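Local coordinates for protein EXOU (Pseudomonas aeruginosa, PDB 4AKX) that acts as a phospholipase toxin of the type III secretion system, probably through its patatin-like domain, and is bound by the chaperone SpcU, at residues Asn600-Leu611 against Gln622-Ser632. Sequence-based numbering, arbitrary orientation.
Sequences NVALLRRAEEQL and QALNDIVDNYS
An antiparallel helical hairpin in the C-terminal domain of ExoU brings Arg606 and Gln610 of helix 598-613 onto Asp626 of helix 617-630. The short helical segments run at 167° to each other, their axes 9.3 Å apart. With CG opposite the backbone N (chi1 173°) and the chain extended from CG to NE, Arg606 presents the end of its guanidinium, so that NH1 and NH2 both converge on Asp626 OD2, each at 2.7 Å. They meet this single oxygen from outside the carboxylate plane, not as a flat two-oxygen pairing. Gln610 NE2 adds a third and straighter bond to Asp626 OD2. Three donors thus grip one carboxylate oxygen, which probably favours the ionised form of this buried aspartate. Arg606 NH2 also donates to the backbone O of Val49 of one SpcU chain.

Beside this polar cluster Ala607 CA and Ala623 CA approach to 5.6 Å, flanked by Ala607 CB on Ile627 CD1 (3.6 Å) and Leu611 CD2 on Ala623 CB. Leu603 CD1 lies 3.8 Å from Asn630 CB, and its CD2 packs against Tyr631 CB. Leu604 CD2 touches the edge of the Tyr631 ring at CE2 (3.9 Å), while the Asn600 amide lies over one face, its plane 20° from that of the ring. Asn600 ND2 also donates to Ser632 O at 3.2 Å. Ile627 and Tyr631 side chains pack on helix 561-591, making this a helical hairpin between a neighbouring helix and two chains of bound chaperone.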
loop_
_atom_site.group_PDB
_atom_site.type_symbol
_atom_site.label_atom_id
_atom_site.label_comp_id
_atom_site.label_asym_id
_atom_site.label_seq_id
_atom_site.Cartn_x
_atom_site.Cartn_y
_atom_site.Cartn_z
ATOM N N ASN B 600 -9.854 10.297 6.615
ATOM C CA ASN B 600 -11.301 10.301 6.596
ATOM C C ASN B 600 -11.895 10.612 5.252
ATOM O O ASN B 600 -12.827 9.946 4.847
ATOM C CB ASN B 600 -11.871 11.227 7.645
ATOM C CG ASN B 600 -12.181 10.513 8.929
ATOM O OD1 ASN B 600 -12.193 9.287 8.999
ATOM N ND2 ASN B 600 -12.433 11.277 9.957
ATOM N N VAL B 601 -11.365 11.599 4.541
ATOM C CA VAL B 601 -11.897 11.897 3.196
ATOM C C VAL B 601 -11.786 10.719 2.228
ATOM O O VAL B 601 -12.654 10.528 1.372
ATOM C CB VAL B 601 -11.225 13.092 2.532
ATOM C CG1 VAL B 601 -11.827 13.310 1.170
ATOM C CG2 VAL B 601 -11.428 14.321 3.370
ATOM N N ALA B 602 -10.703 9.953 2.348
ATOM C CA ALA B 602 -10.469 8.833 1.456
ATOM C C ALA B 602 -11.585 7.826 1.647
ATOM O O ALA B 602 -12.137 7.306 0.679
ATOM C CB ALA B 602 -9.124 8.196 1.731
ATOM N N LEU B 603 -11.962 7.609 2.902
ATOM C CA LEU B 603 -12.945 6.600 3.240
ATOM C C LEU B 603 -14.279 6.926 2.595
ATOM O O LEU B 603 -14.984 6.035 2.080
ATOM C CB LEU B 603 -13.121 6.524 4.749
ATOM C CG LEU B 603 -13.974 5.404 5.315
ATOM C CD1 LEU B 603 -13.251 4.099 5.109
ATOM C CD2 LEU B 603 -14.148 5.607 6.806
ATOM N N LEU B 604 -14.636 8.202 2.621
ATOM C CA LEU B 604 -15.956 8.576 2.174
ATOM C C LEU B 604 -15.987 8.708 0.672
ATOM O O LEU B 604 -17.000 8.416 0.047
ATOM C CB LEU B 604 -16.414 9.874 2.830
ATOM C CG LEU B 604 -16.210 10.037 4.330
ATOM C CD1 LEU B 604 -15.808 11.478 4.562
ATOM C CD2 LEU B 604 -17.489 9.720 5.083
ATOM N N ARG B 605 -14.882 9.173 0.090
ATOM C CA ARG B 605 -14.802 9.264 -1.351
ATOM C C ARG B 605 -14.973 7.839 -1.903
ATOM O O ARG B 605 -15.365 7.630 -3.058
ATOM C CB ARG B 605 -13.485 9.894 -1.780
ATOM C CG ARG B 605 -13.588 11.322 -2.303
ATOM C CD ARG B 605 -13.706 11.340 -3.830
ATOM N NE ARG B 605 -12.830 12.336 -4.483
ATOM C CZ ARG B 605 -12.834 12.606 -5.797
ATOM N NH1 ARG B 605 -13.666 11.962 -6.615
ATOM N NH2 ARG B 605 -12.010 13.521 -6.297
ATOM N N ARG B 606 -14.762 6.862 -1.034
ATOM C CA ARG B 606 -14.882 5.473 -1.429
ATOM C C ARG B 606 -16.300 4.989 -1.213
ATOM O O ARG B 606 -16.811 4.185 -1.978
ATOM C CB ARG B 606 -13.921 4.625 -0.618
ATOM C CG ARG B 606 -14.058 3.134 -0.821
ATOM C CD ARG B 606 -13.002 2.411 -0.003
ATOM N NE ARG B 606 -13.262 0.979 0.070
ATOM C CZ ARG B 606 -14.245 0.416 0.770
ATOM N NH1 ARG B 606 -15.106 1.151 1.469
ATOM N NH2 ARG B 606 -14.348 -0.899 0.788
ATOM N N ALA B 607 -16.924 5.455 -0.139
ATOM C CA ALA B 607 -18.302 5.103 0.127
ATOM C C ALA B 607 -19.154 5.645 -1.006
ATOM O O ALA B 607 -20.081 4.998 -1.456
ATOM C CB ALA B 607 -18.750 5.654 1.470
ATOM N N GLU B 608 -18.779 6.800 -1.528
ATOM C CA GLU B 608 -19.492 7.400 -2.640
ATOM C C GLU B 608 -19.451 6.461 -3.834
ATOM O O GLU B 608 -20.435 6.311 -4.554
ATOM C CB GLU B 608 -18.827 8.728 -3.003
ATOM C CG GLU B 608 -19.753 9.828 -3.498
ATOM C CD GLU B 608 -19.016 11.156 -3.751
ATOM O OE1 GLU B 608 -17.872 11.317 -3.295
ATOM O OE2 GLU B 608 -19.570 12.047 -4.438
ATOM N N GLU B 609 -18.296 5.830 -4.027
ATOM C CA GLU B 609 -18.033 4.970 -5.183
ATOM C C GLU B 609 -18.909 3.743 -5.070
ATOM O O GLU B 609 -19.565 3.344 -6.046
ATOM C CB GLU B 609 -16.545 4.554 -5.182
ATOM C CG GLU B 609 -16.027 3.861 -6.433
ATOM C CD GLU B 609 -16.435 4.571 -7.714
ATOM O OE1 GLU B 609 -17.296 5.485 -7.609
ATOM O OE2 GLU B 609 -15.916 4.214 -8.818
ATOM N N GLN B 610 -18.898 3.137 -3.876
ATOM C CA GLN B 610 -19.761 2.010 -3.541
ATOM C C GLN B 610 -21.225 2.293 -3.852
ATOM O O GLN B 610 -21.895 1.523 -4.557
ATOM C CB GLN B 610 -19.617 1.659 -2.072
ATOM C CG GLN B 610 -18.860 0.367 -1.865
ATOM C CD GLN B 610 -18.205 0.287 -0.515
ATOM O OE1 GLN B 610 -18.415 1.131 0.352
ATOM N NE2 GLN B 610 -17.406 -0.734 -0.327
ATOM N N LEU B 611 -21.692 3.424 -3.340
ATOM C CA LEU B 611 -23.050 3.886 -3.522
ATOM C C LEU B 611 -23.373 4.122 -4.967
ATOM O O LEU B 611 -24.389 3.648 -5.427
ATOM C CB LEU B 611 -23.272 5.180 -2.751
ATOM C CG LEU B 611 -23.284 5.136 -1.225
ATOM C CD1 LEU B 611 -23.497 6.550 -0.715
ATOM C CD2 LEU B 611 -24.336 4.186 -0.645
ATOM N N GLN B 622 -23.684 -2.476 2.749
ATOM C CA GLN B 622 -22.252 -2.697 2.922
ATOM C C GLN B 622 -21.511 -1.397 2.864
ATOM O O GLN B 622 -20.459 -1.237 3.489
ATOM C CB GLN B 622 -21.702 -3.613 1.844
ATOM C CG GLN B 622 -20.387 -4.272 2.232
ATOM C CD GLN B 622 -20.476 -4.973 3.577
ATOM O OE1 GLN B 622 -19.702 -4.691 4.493
ATOM N NE2 GLN B 622 -21.440 -5.874 3.709
ATOM N N ALA B 623 -22.060 -0.467 2.094
ATOM C CA ALA B 623 -21.479 0.849 1.981
ATOM C C ALA B 623 -21.380 1.414 3.363
ATOM O O ALA B 623 -20.295 1.687 3.852
ATOM C CB ALA B 623 -22.354 1.729 1.121
ATOM N N LEU B 624 -22.531 1.494 4.016
ATOM C CA LEU B 624 -22.664 2.073 5.339
ATOM C C LEU B 624 -21.834 1.340 6.379
ATOM O O LEU B 624 -21.243 1.967 7.256
ATOM C CB LEU B 624 -24.139 2.091 5.752
ATOM C CG LEU B 624 -25.167 2.566 4.695
ATOM C CD1 LEU B 624 -26.487 1.823 4.818
ATOM C CD2 LEU B 624 -25.414 4.064 4.768
ATOM N N ASN B 625 -21.757 0.021 6.292
ATOM C CA ASN B 625 -20.947 -0.682 7.275
ATOM C C ASN B 625 -19.491 -0.302 7.130
ATOM O O ASN B 625 -18.791 -0.130 8.154
ATOM C CB ASN B 625 -21.095 -2.188 7.186
ATOM C CG ASN B 625 -22.513 -2.637 7.353
ATOM O OD1 ASN B 625 -23.131 -2.413 8.393
ATOM N ND2 ASN B 625 -23.048 -3.284 6.318
ATOM N N ASP B 626 -19.027 -0.142 5.874
ATOM C CA ASP B 626 -17.620 0.231 5.655
ATOM C C ASP B 626 -17.287 1.485 6.474
ATOM O O ASP B 626 -16.307 1.509 7.235
ATOM C CB ASP B 626 -17.294 0.397 4.177
ATOM C CG ASP B 626 -17.008 -0.953 3.471
ATOM O OD1 ASP B 626 -17.169 -2.040 4.095
ATOM O OD2 ASP B 626 -16.617 -0.924 2.279
ATOM N N ILE B 627 -18.205 2.444 6.418
ATOM C CA ILE B 627 -18.209 3.629 7.264
ATOM C C ILE B 627 -18.294 3.402 8.786
ATOM O O ILE B 627 -17.478 3.923 9.534
ATOM C CB ILE B 627 -19.317 4.574 6.809
ATOM C CG1 ILE B 627 -18.976 5.073 5.425
ATOM C CG2 ILE B 627 -19.465 5.757 7.746
ATOM C CD1 ILE B 627 -19.992 6.034 4.873
ATOM N N VAL B 628 -19.295 2.677 9.259
ATOM C CA VAL B 628 -19.330 2.374 10.685
ATOM C C VAL B 628 -18.004 1.759 11.140
ATOM O O VAL B 628 -17.482 2.126 12.177
ATOM C CB VAL B 628 -20.497 1.442 11.050
ATOM C CG1 VAL B 628 -20.265 0.775 12.395
ATOM C CG2 VAL B 628 -21.802 2.216 11.050
ATOM N N ASP B 629 -17.444 0.851 10.351
ATOM C CA ASP B 629 -16.350 0.026 10.850
ATOM C C ASP B 629 -15.017 0.747 10.852
ATOM O O ASP B 629 -14.077 0.302 11.510
ATOM C CB ASP B 629 -16.239 -1.284 10.060
ATOM C CG ASP B 629 -17.347 -2.281 10.409
ATOM O OD1 ASP B 629 -18.386 -1.844 10.958
ATOM O OD2 ASP B 629 -17.184 -3.499 10.121
ATOM N N ASN B 630 -14.943 1.873 10.141
ATOM C CA ASN B 630 -13.645 2.436 9.729
ATOM C C ASN B 630 -13.480 3.947 9.811
ATOM O O ASN B 630 -12.478 4.494 9.341
ATOM C CB ASN B 630 -13.317 1.987 8.311
ATOM C CG ASN B 630 -13.045 0.518 8.229
ATOM O OD1 ASN B 630 -11.937 0.058 8.556
ATOM N ND2 ASN B 630 -14.064 -0.248 7.831
ATOM N N TYR B 631 -14.460 4.618 10.391
ATOM C CA TYR B 631 -14.456 6.062 10.489
ATOM C C TYR B 631 -13.940 6.380 11.858
ATOM O O TYR B 631 -14.496 5.904 12.850
ATOM C CB TYR B 631 -15.883 6.570 10.363
ATOM C CG TYR B 631 -16.050 8.063 10.212
ATOM C CD1 TYR B 631 -16.105 8.904 11.323
ATOM C CD2 TYR B 631 -16.263 8.624 8.968
ATOM C CE1 TYR B 631 -16.299 10.272 11.179
ATOM C CE2 TYR B 631 -16.450 9.986 8.813
ATOM C CZ TYR B 631 -16.467 10.805 9.912
ATOM O OH TYR B 631 -16.683 12.159 9.729
ATOM N N SER B 632 -12.861 7.161 11.920
ATOM C CA SER B 632 -12.302 7.603 13.204
ATOM C C SER B 632 -12.833 8.987 13.578
ATOM O O SER B 632 -12.573 9.968 12.877
ATOM C CB SER B 632 -10.766 7.609 13.156
ATOM O OG SER B 632 -10.259 6.380 12.647
#